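Local coordinates for enoyl-CoA hydratase/isomerase family protein (Mycobacterium tuberculosis, PDB 4FN7), which probably catalyses the hydration of enoyl-CoA thioesters in lipid metabolism, at residues D11-I16 against A48-G53; G81-A86 against I105-F110; P93-M98 against H201-T206; V97-G102 against E182-R187. One frame throughout, in Å; residues are numbered along the deposited sequence.

In the fold
Interactions 1, 3 and 4 gather on neighbouring strands of the main sheet, whereas interaction 2 packs two helices nearer the centre of the chain, its centre about 18 to 19 Å from those of the others. Interaction 1 comes first along the chain. Strand 96-100, hydrogen-bonded to strand 48-52, then serves interactions 3 and 4, which share Val97 and Met98 yet have centres about 19 Å apart. Helices 73-90 and 107-112 of interaction 2 precede and follow that strand. In the crotonase fold, interaction 1 thus pairs strands 13-18 and 48-52, interactions 3 and 4 seat helices 200-223 and 184-195 at the beginning and end of strand 96-100, and interaction 2 packs helix on helix.

Interaction 1: residues D11-I16 against A48-G53; sequences DSIAVI and ALVITG
Residues 13-16 and 48-52 run side by side as parallel strands at 17° to one another, joined by four backbone hydrogen bonds: Ala14 N to Ala48 O, Val50 N to Ala14 O, Ile16 N to Val50 O, at 2.7 Å, and Thr52 N to Ile16 O. A weak bond from Ala48 N to Ser12 O precedes them. The CA-H groups of Val15 and Ile51 add close contacts to Val50 O and Ile16 O.

On one face lie Ile13, Val15, Ala48 and Val50. The CG1 of Ile13 sits between its backbone N and carbonyl carbon (chi1 70°), and the extended chain beyond it carries CD1 across to Val50 CG2, 4.1 Å away. Ile13 CG2, beside the backbone N, meets Ala48 CB at 4.1 Å. Arg193 and Ala192 of helix 184-195 pack on this side. Ala14, Leu49, Ile16 and Ile51 occupy the other face, where Ile16 CB rests on Ile51 CG1 at 4.1 Å and helix 28-44 covers Ile16 and Leu49.

At the far end the CG2 methyl of Thr52 rests against Val15 CG1, while its OG1 donates to Gly53 O at 2.8 Å, in the carbonyl plane, and shares a further hydrogen bond with Ser17 OG. With helix 28-44 linking the two strands, this is a beta-alpha-beta crossover within the main sheet of the crotonase fold.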
loop_
_atom_site.group_PDB
_atom_site.type_symbol
_atom_site.label_atom_id
_atom_site.label_comp_id
_atom_site.label_asym_id
_atom_site.label_seq_id
_atom_site.Cartn_x
_atom_site.Cartn_y
_atom_site.Cartn_z
ATOM N N ASP A 11 -16.974 -23.154 22.094
ATOM C CA ASP A 11 -16.886 -22.053 23.050
ATOM C C ASP A 11 -17.071 -20.678 22.405
ATOM O O ASP A 11 -18.159 -20.345 21.933
ATOM C CB ASP A 11 -15.584 -22.118 23.865
ATOM C CG ASP A 11 -14.354 -22.325 22.999
ATOM O OD1 ASP A 11 -14.075 -23.488 22.638
ATOM O OD2 ASP A 11 -13.662 -21.333 22.686
ATOM N N SER A 12 -16.009 -19.883 22.380
ATOM C CA SER A 12 -16.124 -18.503 21.929
ATOM C C SER A 12 -16.156 -18.353 20.409
ATOM O O SER A 12 -16.331 -17.246 19.905
ATOM C CB SER A 12 -14.992 -17.650 22.510
ATOM O OG SER A 12 -13.726 -18.096 22.046
ATOM N N ILE A 13 -15.983 -19.448 19.672
ATOM C CA ILE A 13 -15.895 -19.336 18.219
ATOM C C ILE A 13 -16.814 -20.293 17.470
ATOM O O ILE A 13 -17.306 -21.277 18.025
ATOM C CB ILE A 13 -14.439 -19.524 17.718
ATOM C CG1 ILE A 13 -13.984 -20.978 17.878
ATOM C CG2 ILE A 13 -13.507 -18.557 18.434
ATOM C CD1 ILE A 13 -12.608 -21.257 17.295
ATOM N N ALA A 14 -17.064 -19.974 16.207
ATOM C CA ALA A 14 -17.705 -20.903 15.289
ATOM C C ALA A 14 -16.690 -21.266 14.218
ATOM O O ALA A 14 -15.966 -20.397 13.725
ATOM C CB ALA A 14 -18.938 -20.276 14.659
ATOM N N VAL A 15 -16.615 -22.550 13.885
ATOM C CA VAL A 15 -15.759 -23.020 12.805
ATOM C C VAL A 15 -16.630 -23.459 11.642
ATOM O O VAL A 15 -17.480 -24.339 11.783
ATOM C CB VAL A 15 -14.858 -24.182 13.250
ATOM C CG1 VAL A 15 -13.926 -24.595 12.116
ATOM C CG2 VAL A 15 -14.064 -23.780 14.486
ATOM N N ILE A 16 -16.416 -22.818 10.499
ATOM C CA ILE A 16 -17.167 -23.077 9.285
ATOM C C ILE A 16 -16.186 -23.673 8.284
ATOM O O ILE A 16 -15.196 -23.040 7.920
ATOM C CB ILE A 16 -17.764 -21.758 8.746
ATOM C CG1 ILE A 16 -18.770 -21.177 9.754
ATOM C CG2 ILE A 16 -18.384 -21.947 7.366
ATOM C CD1 ILE A 16 -19.350 -19.823 9.339
ATOM N N ALA A 48 -16.097 -15.034 17.504
ATOM C CA ALA A 48 -15.320 -14.922 16.274
ATOM C C ALA A 48 -15.638 -16.092 15.351
ATOM O O ALA A 48 -16.164 -17.115 15.793
ATOM C CB ALA A 48 -13.829 -14.868 16.578
ATOM N N LEU A 49 -15.344 -15.916 14.063
ATOM C CA LEU A 49 -15.535 -16.967 13.067
ATOM C C LEU A 49 -14.190 -17.456 12.586
ATOM O O LEU A 49 -13.265 -16.659 12.411
ATOM C CB LEU A 49 -16.245 -16.446 11.816
ATOM C CG LEU A 49 -17.575 -15.719 11.798
ATOM C CD1 LEU A 49 -18.042 -15.610 10.357
ATOM C CD2 LEU A 49 -18.579 -16.476 12.625
ATOM N N VAL A 50 -14.108 -18.754 12.344
ATOM C CA VAL A 50 -13.026 -19.343 11.579
ATOM C C VAL A 50 -13.648 -20.000 10.362
ATOM O O VAL A 50 -14.597 -20.770 10.480
ATOM C CB VAL A 50 -12.280 -20.405 12.389
ATOM C CG1 VAL A 50 -11.265 -21.130 11.508
ATOM C CG2 VAL A 50 -11.611 -19.777 13.592
ATOM N N ILE A 51 -13.122 -19.677 9.186
ATOM C CA ILE A 51 -13.557 -20.312 7.948
ATOM C C ILE A 51 -12.384 -21.080 7.353
ATOM O O ILE A 51 -11.300 -20.518 7.166
ATOM C CB ILE A 51 -14.105 -19.278 6.938
ATOM C CG1 ILE A 51 -15.384 -18.641 7.496
ATOM C CG2 ILE A 51 -14.381 -19.940 5.593
ATOM C CD1 ILE A 51 -15.842 -17.414 6.737
ATOM N N THR A 52 -12.599 -22.358 7.057
ATOM C CA THR A 52 -11.540 -23.210 6.525
ATOM C C THR A 52 -11.940 -23.812 5.189
ATOM O O THR A 52 -13.118 -23.810 4.827
ATOM C CB THR A 52 -11.217 -24.399 7.470
ATOM O OG1 THR A 52 -12.060 -25.522 7.162
ATOM C CG2 THR A 52 -11.397 -24.011 8.945
ATOM N N GLY A 53 -10.949 -24.326 4.464
ATOM C CA GLY A 53 -11.202 -25.179 3.317
ATOM C C GLY A 53 -11.092 -26.643 3.708
ATOM O O GLY A 53 -11.342 -27.017 4.866
#

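Interaction 2: residues G81-A86 against I105-F110; sequences GGFELA and IAMGAF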
loop_
_atom_site.group_PDB
_atom_site.type_symbol
_atom_site.label_atom_id
_atom_site.label_comp_id
_atom_site.label_asym_id
_atom_site.label_seq_id
_atom_site.Cartn_x
_atom_site.Cartn_y
_atom_site.Cartn_z
ATOM N N GLY A 81 -23.759 -13.219 -5.876
ATOM C CA GLY A 81 -23.806 -13.923 -4.605
ATOM C C GLY A 81 -22.442 -14.021 -3.948
ATOM O O GLY A 81 -22.314 -13.910 -2.725
ATOM N N GLY A 82 -21.408 -14.225 -4.758
ATOM C CA GLY A 82 -20.058 -14.350 -4.242
ATOM C C GLY A 82 -19.583 -13.036 -3.658
ATOM O O GLY A 82 -19.002 -12.982 -2.574
ATOM N N PHE A 83 -19.833 -11.956 -4.382
ATOM C CA PHE A 83 -19.396 -10.655 -3.904
ATOM C C PHE A 83 -20.243 -10.137 -2.748
ATOM O O PHE A 83 -19.742 -9.419 -1.890
ATOM C CB PHE A 83 -19.298 -9.668 -5.066
ATOM C CG PHE A 83 -18.300 -10.090 -6.102
ATOM C CD1 PHE A 83 -17.033 -10.491 -5.719
ATOM C CD2 PHE A 83 -18.639 -10.137 -7.441
ATOM C CE1 PHE A 83 -16.100 -10.900 -6.660
ATOM C CE2 PHE A 83 -17.712 -10.548 -8.388
ATOM C CZ PHE A 83 -16.444 -10.932 -7.995
ATOM N N GLU A 84 -21.509 -10.543 -2.700
ATOM C CA GLU A 84 -22.347 -10.241 -1.540
ATOM C C GLU A 84 -21.826 -10.950 -0.285
ATOM O O GLU A 84 -21.811 -10.377 0.805
ATOM C CB GLU A 84 -23.800 -10.637 -1.795
ATOM C CG GLU A 84 -24.746 -10.088 -0.750
ATOM C CD GLU A 84 -24.791 -8.577 -0.782
ATOM O OE1 GLU A 84 -25.026 -8.018 -1.873
ATOM O OE2 GLU A 84 -24.582 -7.946 0.275
ATOM N N LEU A 85 -21.405 -12.200 -0.444
ATOM C CA LEU A 85 -20.770 -12.937 0.642
ATOM C C LEU A 85 -19.502 -12.215 1.113
ATOM O O LEU A 85 -19.257 -12.082 2.312
ATOM C CB LEU A 85 -20.445 -14.358 0.183
ATOM C CG LEU A 85 -19.861 -15.297 1.226
ATOM C CD1 LEU A 85 -20.822 -15.450 2.396
ATOM C CD2 LEU A 85 -19.580 -16.643 0.587
ATOM N N ALA A 86 -18.697 -11.739 0.170
ATOM C CA ALA A 86 -17.514 -10.968 0.527
ATOM C C ALA A 86 -17.893 -9.718 1.321
ATOM O O ALA A 86 -17.279 -9.409 2.336
ATOM C CB ALA A 86 -16.720 -10.590 -0.726
ATOM N N ILE A 105 -7.875 -19.626 -5.246
ATOM C CA ILE A 105 -7.826 -19.115 -6.609
ATOM C C ILE A 105 -9.083 -18.335 -6.945
ATOM O O ILE A 105 -10.191 -18.765 -6.629
ATOM C CB ILE A 105 -7.701 -20.276 -7.622
ATOM C CG1 ILE A 105 -6.560 -21.221 -7.231
ATOM C CG2 ILE A 105 -7.525 -19.738 -9.049
ATOM C CD1 ILE A 105 -5.180 -20.576 -7.251
ATOM N N ALA A 106 -8.906 -17.189 -7.597
ATOM C CA ALA A 106 -10.030 -16.389 -8.076
ATOM C C ALA A 106 -10.978 -16.069 -6.915
ATOM O O ALA A 106 -10.540 -15.503 -5.917
ATOM C CB ALA A 106 -10.739 -17.101 -9.232
ATOM N N MET A 107 -12.258 -16.419 -7.019
ATOM C CA MET A 107 -13.177 -16.123 -5.912
ATOM C C MET A 107 -12.702 -16.725 -4.579
ATOM O O MET A 107 -13.039 -16.206 -3.515
ATOM C CB MET A 107 -14.607 -16.581 -6.225
ATOM C CG MET A 107 -15.649 -16.164 -5.178
ATOM S SD MET A 107 -15.932 -14.375 -5.047
ATOM C CE MET A 107 -15.909 -14.157 -3.268
ATOM N N GLY A 108 -11.949 -17.819 -4.631
ATOM C CA GLY A 108 -11.334 -18.354 -3.430
ATOM C C GLY A 108 -10.360 -17.365 -2.806
ATOM O O GLY A 108 -10.335 -17.196 -1.585
ATOM N N ALA A 109 -9.541 -16.719 -3.631
ATOM C CA ALA A 109 -8.638 -15.685 -3.132
ATOM C C ALA A 109 -9.409 -14.460 -2.647
ATOM O O ALA A 109 -9.010 -13.823 -1.673
ATOM C CB ALA A 109 -7.633 -15.280 -4.204
ATOM N N PHE A 110 -10.508 -14.123 -3.317
ATOM C CA PHE A 110 -11.303 -12.967 -2.900
ATOM C C PHE A 110 -11.962 -13.243 -1.549
ATOM O O PHE A 110 -11.969 -12.383 -0.675
ATOM C CB PHE A 110 -12.354 -12.589 -3.954
ATOM C CG PHE A 110 -11.796 -12.470 -5.351
ATOM C CD1 PHE A 110 -10.480 -12.088 -5.562
ATOM C CD2 PHE A 110 -12.586 -12.767 -6.446
ATOM C CE1 PHE A 110 -9.960 -12.005 -6.855
ATOM C CE2 PHE A 110 -12.075 -12.691 -7.740
ATOM C CZ PHE A 110 -10.760 -12.308 -7.939
#
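Met107 reaches across from helix 107-112 to Gly82 and Phe83 of helix 73-90, forming a Met-aromatic contact inside the buried helical layer of the crotonase fold. The first turn of helix 107-112 follows Ala106 at its N-cap; in related crotonases the corresponding turn supplies one peptide N-H of the oxyanion hole.

The methionine leaves its helix with CG anti to the backbone N (chi1 -174°). A bend at chi2 (66°) then puts SD beside the Phe83 ring, 4.6 Å from its centroid and 42° off the normal, an oblique approach. The nearest ring atom is Phe83 CE1, 3.8 Å from Met107 SD. Beyond the sulfur, a second bend at chi3 turns CE to the backbone of Gly82, its methyl 3.4 Å from Gly82 O, an oxygen that already accepts the helical bond from Ala86 N. Having no side chain, Gly82 offers bare backbone to the methionine, and Ala86 CB closes in more loosely on the same methyl.

Phe110 CD2 lies at the edge of the Phe83 ring, near its plane, 4.0 Å from Phe83 CE1, and the two side chains run obliquely to each other. Ala140 and Ile222 also pack on Phe83, while Ala141 and Met145 touch Phe110. Met107 SD lies in the plane of the Phe110 ring, at its edge, and over one face of that ring Ala106 O stands 3.2 Å above the centre.

Interaction 3: residues P93-M98 against H201-T206; sequences PKPVVM and HAHAAT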
loop_
_atom_site.group_PDB
_atom_site.type_symbol
_atom_site.label_atom_id
_atom_site.label_comp_id
_atom_site.label_asym_id
_atom_site.label_seq_id
_atom_site.Cartn_x
_atom_site.Cartn_y
_atom_site.Cartn_z
ATOM N N PRO A 93 -19.566 -8.214 12.140
ATOM C CA PRO A 93 -19.286 -7.509 13.399
ATOM C C PRO A 93 -18.371 -8.259 14.374
ATOM O O PRO A 93 -18.048 -7.709 15.428
ATOM C CB PRO A 93 -20.680 -7.305 14.009
ATOM C CG PRO A 93 -21.498 -8.374 13.425
ATOM C CD PRO A 93 -20.974 -8.631 12.039
ATOM N N LYS A 94 -17.974 -9.483 14.041
ATOM C CA LYS A 94 -17.047 -10.245 14.865
ATOM C C LYS A 94 -15.777 -10.495 14.070
ATOM O O LYS A 94 -15.814 -10.514 12.833
ATOM C CB LYS A 94 -17.652 -11.597 15.243
ATOM C CG LYS A 94 -19.098 -11.540 15.688
ATOM C CD LYS A 94 -19.278 -10.798 17.011
ATOM C CE LYS A 94 -20.750 -10.694 17.394
ATOM N NZ LYS A 94 -21.387 -12.032 17.514
ATOM N N PRO A 95 -14.649 -10.711 14.763
ATOM C CA PRO A 95 -13.440 -11.044 14.006
ATOM C C PRO A 95 -13.631 -12.312 13.173
ATOM O O PRO A 95 -14.272 -13.273 13.622
ATOM C CB PRO A 95 -12.397 -11.273 15.098
ATOM C CG PRO A 95 -12.865 -10.422 16.243
ATOM C CD PRO A 95 -14.372 -10.533 16.200
ATOM N N VAL A 96 -13.070 -12.304 11.964
ATOM C CA VAL A 96 -13.164 -13.417 11.035
ATOM C C VAL A 96 -11.748 -13.864 10.706
ATOM O O VAL A 96 -10.928 -13.072 10.218
ATOM C CB VAL A 96 -13.866 -12.991 9.727
ATOM C CG1 VAL A 96 -13.878 -14.145 8.721
ATOM C CG2 VAL A 96 -15.281 -12.490 10.015
ATOM N N VAL A 97 -11.456 -15.128 10.978
ATOM C CA VAL A 97 -10.131 -15.672 10.707
ATOM C C VAL A 97 -10.226 -16.754 9.655
ATOM O O VAL A 97 -11.011 -17.686 9.786
ATOM C CB VAL A 97 -9.474 -16.249 11.982
ATOM C CG1 VAL A 97 -8.059 -16.731 11.681
ATOM C CG2 VAL A 97 -9.451 -15.200 13.080
ATOM N N MET A 98 -9.423 -16.618 8.601
ATOM C CA MET A 98 -9.414 -17.592 7.524
ATOM C C MET A 98 -8.304 -18.603 7.735
ATOM O O MET A 98 -7.149 -18.228 7.921
ATOM C CB MET A 98 -9.208 -16.899 6.176
ATOM C CG MET A 98 -10.259 -15.876 5.839
ATOM S SD MET A 98 -11.848 -16.653 5.535
ATOM C CE MET A 98 -12.856 -15.209 5.173
ATOM N N HIS A 201 -17.681 -4.207 20.280
ATOM C CA HIS A 201 -18.268 -2.972 19.774
ATOM C C HIS A 201 -17.219 -2.135 19.043
ATOM O O HIS A 201 -17.467 -1.626 17.944
ATOM C CB HIS A 201 -18.875 -2.171 20.930
ATOM C CG HIS A 201 -19.541 -0.902 20.503
ATOM N ND1 HIS A 201 -18.849 0.276 20.313
ATOM C CD2 HIS A 201 -20.839 -0.622 20.237
ATOM C CE1 HIS A 201 -19.691 1.224 19.941
ATOM N NE2 HIS A 201 -20.906 0.705 19.891
ATOM N N ALA A 202 -16.051 -1.986 19.658
ATOM C CA ALA A 202 -14.976 -1.185 19.077
ATOM C C ALA A 202 -14.416 -1.850 17.820
ATOM O O ALA A 202 -14.105 -1.172 16.841
ATOM C CB ALA A 202 -13.870 -0.960 20.096
ATOM N N HIS A 203 -14.283 -3.171 17.854
ATOM C CA HIS A 203 -13.816 -3.916 16.692
ATOM C C HIS A 203 -14.752 -3.715 15.504
ATOM O O HIS A 203 -14.312 -3.392 14.393
ATOM C CB HIS A 203 -13.712 -5.409 17.015
ATOM C CG HIS A 203 -13.497 -6.263 15.804
ATOM N ND1 HIS A 203 -12.309 -6.276 15.101
ATOM C CD2 HIS A 203 -14.333 -7.102 15.148
ATOM C CE1 HIS A 203 -12.422 -7.100 14.073
ATOM N NE2 HIS A 203 -13.635 -7.621 14.083
ATOM N N ALA A 204 -16.044 -3.914 15.735
ATOM C CA ALA A 204 -17.039 -3.811 14.676
ATOM C C ALA A 204 -17.072 -2.414 14.077
ATOM O O ALA A 204 -17.128 -2.254 12.858
ATOM C CB ALA A 204 -18.411 -4.195 15.208
ATOM N N ALA A 205 -17.039 -1.396 14.927
ATOM C CA ALA A 205 -17.116 -0.023 14.443
ATOM C C ALA A 205 -15.846 0.369 13.698
ATOM O O ALA A 205 -15.903 1.004 12.644
ATOM C CB ALA A 205 -17.360 0.928 15.593
ATOM N N THR A 206 -14.701 -0.010 14.255
ATOM C CA THR A 206 -13.413 0.343 13.667
ATOM C C THR A 206 -13.203 -0.344 12.315
ATOM O O THR A 206 -12.755 0.293 11.355
ATOM C CB THR A 206 -12.256 0.040 14.652
ATOM O OG1 THR A 206 -12.440 0.813 15.845
ATOM C CG2 THR A 206 -10.903 0.392 14.047
#
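Pro95 and His203 make the principal contact, a CH-pi interaction between the first turns of helix 200-223 and the entry to strand 96-100. Pro95 CG lies over one face of the imidazole, 3.8 Å from the ring centroid of His203 and offset toward the rim, with a 20° departure from the normal. Pro95 CD sits 3.6 Å from His203 CD2. The histidine gets there with CG anti to its backbone N (chi1 169°). His203 NE2 also approaches Pro95 N at 3.3 Å, but the proline nitrogen has no hydrogen to give.

Apolar packing continues at Ala204, whose CB is 4.0 Å from Pro93 CB. Separately, Ala204 CB approaches Pro93 O at 3.5 Å. The same carbonyl oxygen lies at the edge of the imidazole and accepts a hydrogen bond from Gln200 NE2.

The polar atoms of the imidazole find their partners outside the two segments: ND1 bonds to Gly159 O of the second subunit, and NE2 to Lys207 NZ. Since a carbonyl can only accept, ND1 probably carries the proton, and NE2 would then accept from Lys207 NZ, consistent with a neutral ring. Proline on one face and a bond across the subunit interface thus fix the imidazole, coupling this strand entry to the oligomer.

Interaction 4: residues V97-G102 against E182-R187; sequences VMACTG and EVVVSR
Val184, the first helical residue after Val183 at the N-cap, pushes its CG1 methyl against the end of strand 96-100, at residues 99-101. CG1 stands anti to the backbone N (chi1 167°) and lies 3.6 Å from Cys100 O and 4.1 Å from Ala99 CB. It touches Thr101 CG2 more loosely. Cys100 itself directs its CB away from the helix, and its side chain packs on Leu112 and Phe58 instead.

Val185 uses its other branch. Its CG2, beside the backbone N, meets Thr101 CG2 at 3.6 Å and Ala99 CB at 4.2 Å, leaving the alanine methyl against both valines. With OG1 of Thr101 between the backbone N and the carbonyl carbon (chi1 47°), CG2 stands anti to the carbonyl carbon and meets Val185, while OG1 donates to Asn54 O.

Arg187 ends the segment, its N bonded to Val183 O at 2.8 Å as the first helical turn closes. Its guanidinium forms salt bridges with Glu177 and Glu190.

Methyl groups carry most of the junction, and the short side chain of Ala99 is consistent with the 5.4 Å between the CA atoms of Ala99 and Val185. The start of helix 184-195 is seated on the end of strand 96-100 by van der Waals contact, while Thr101 OG1 and the Arg187 guanidinium bond to Asn54 and to the two glutamates.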
loop_
_atom_site.group_PDB
_atom_site.type_symbol
_atom_site.label_atom_id
_atom_site.label_comp_id
_atom_site.label_asym_id
_atom_site.label_seq_id
_atom_site.Cartn_x
_atom_site.Cartn_y
_atom_site.Cartn_z
ATOM N N VAL A 97 -11.456 -15.128 10.978
ATOM C CA VAL A 97 -10.131 -15.672 10.707
ATOM C C VAL A 97 -10.226 -16.754 9.655
ATOM O O VAL A 97 -11.011 -17.686 9.786
ATOM C CB VAL A 97 -9.474 -16.249 11.982
ATOM C CG1 VAL A 97 -8.059 -16.731 11.681
ATOM C CG2 VAL A 97 -9.451 -15.200 13.080
ATOM N N MET A 98 -9.423 -16.618 8.601
ATOM C CA MET A 98 -9.414 -17.592 7.524
ATOM C C MET A 98 -8.304 -18.603 7.735
ATOM O O MET A 98 -7.149 -18.228 7.921
ATOM C CB MET A 98 -9.208 -16.899 6.176
ATOM C CG MET A 98 -10.259 -15.876 5.839
ATOM S SD MET A 98 -11.848 -16.653 5.535
ATOM C CE MET A 98 -12.856 -15.209 5.173
ATOM N N ALA A 99 -8.670 -19.881 7.697
ATOM C CA ALA A 99 -7.713 -20.978 7.679
ATOM C C ALA A 99 -7.555 -21.443 6.241
ATOM O O ALA A 99 -8.353 -22.235 5.739
ATOM C CB ALA A 99 -8.200 -22.120 8.552
ATOM N N CYS A 100 -6.531 -20.918 5.576
ATOM C CA CYS A 100 -6.260 -21.246 4.190
ATOM C C CYS A 100 -5.554 -22.597 4.131
ATOM O O CYS A 100 -4.341 -22.678 4.304
ATOM C CB CYS A 100 -5.388 -20.155 3.581
ATOM S SG CYS A 100 -5.292 -20.192 1.799
ATOM N N THR A 101 -6.328 -23.655 3.896
ATOM C CA THR A 101 -5.862 -25.025 4.087
ATOM C C THR A 101 -5.353 -25.650 2.791
ATOM O O THR A 101 -4.969 -26.821 2.750
ATOM C CB THR A 101 -6.993 -25.888 4.667
ATOM O OG1 THR A 101 -8.198 -25.655 3.926
ATOM C CG2 THR A 101 -7.239 -25.526 6.127
ATOM N N GLY A 102 -5.365 -24.847 1.736
ATOM C CA GLY A 102 -4.830 -25.230 0.446
ATOM C C GLY A 102 -4.869 -23.993 -0.422
ATOM O O GLY A 102 -5.031 -22.881 0.069
ATOM N N GLU A 182 -0.036 -28.662 9.174
ATOM C CA GLU A 182 -0.766 -29.403 10.192
ATOM C C GLU A 182 -1.290 -28.530 11.330
ATOM O O GLU A 182 -2.065 -28.998 12.168
ATOM C CB GLU A 182 0.093 -30.547 10.747
ATOM C CG GLU A 182 1.343 -30.105 11.513
ATOM C CD GLU A 182 2.586 -29.958 10.639
ATOM O OE1 GLU A 182 2.462 -29.760 9.411
ATOM O OE2 GLU A 182 3.702 -30.044 11.194
ATOM N N VAL A 183 -0.878 -27.266 11.369
ATOM C CA VAL A 183 -1.387 -26.365 12.401
ATOM C C VAL A 183 -2.086 -25.120 11.855
ATOM O O VAL A 183 -2.412 -24.216 12.616
ATOM C CB VAL A 183 -0.300 -25.949 13.426
ATOM C CG1 VAL A 183 0.233 -27.168 14.168
ATOM C CG2 VAL A 183 0.824 -25.189 12.744
ATOM N N VAL A 184 -2.329 -25.064 10.547
ATOM C CA VAL A 184 -3.056 -23.921 9.980
ATOM C C VAL A 184 -4.404 -23.724 10.681
ATOM O O VAL A 184 -4.725 -22.629 11.127
ATOM C CB VAL A 184 -3.237 -24.047 8.446
ATOM C CG1 VAL A 184 -4.262 -23.028 7.917
ATOM C CG2 VAL A 184 -1.893 -23.875 7.740
ATOM N N VAL A 185 -5.177 -24.797 10.800
ATOM C CA VAL A 185 -6.502 -24.691 11.396
ATOM C C VAL A 185 -6.426 -24.379 12.886
ATOM O O VAL A 185 -7.112 -23.483 13.374
ATOM C CB VAL A 185 -7.337 -25.962 11.149
ATOM C CG1 VAL A 185 -8.636 -25.910 11.944
ATOM C CG2 VAL A 185 -7.612 -26.114 9.657
ATOM N N SER A 186 -5.586 -25.105 13.615
ATOM C CA SER A 186 -5.508 -24.878 15.055
ATOM C C SER A 186 -4.983 -23.475 15.361
ATOM O O SER A 186 -5.434 -22.823 16.300
ATOM C CB SER A 186 -4.678 -25.960 15.757
ATOM O OG SER A 186 -3.356 -25.996 15.263
ATOM N N ARG A 187 -4.051 -22.994 14.547
ATOM C CA ARG A 187 -3.539 -21.644 14.727
ATOM C C ARG A 187 -4.624 -20.609 14.413
ATOM O O ARG A 187 -4.767 -19.616 15.125
ATOM C CB ARG A 187 -2.293 -21.418 13.874
ATOM C CG ARG A 187 -1.779 -20.004 13.905
ATOM C CD ARG A 187 -1.423 -19.528 15.310
ATOM N NE ARG A 187 -1.214 -18.090 15.261
ATOM C CZ ARG A 187 -1.600 -17.228 16.191
ATOM N NH1 ARG A 187 -2.201 -17.649 17.297
ATOM N NH2 ARG A 187 -1.373 -15.934 16.011
#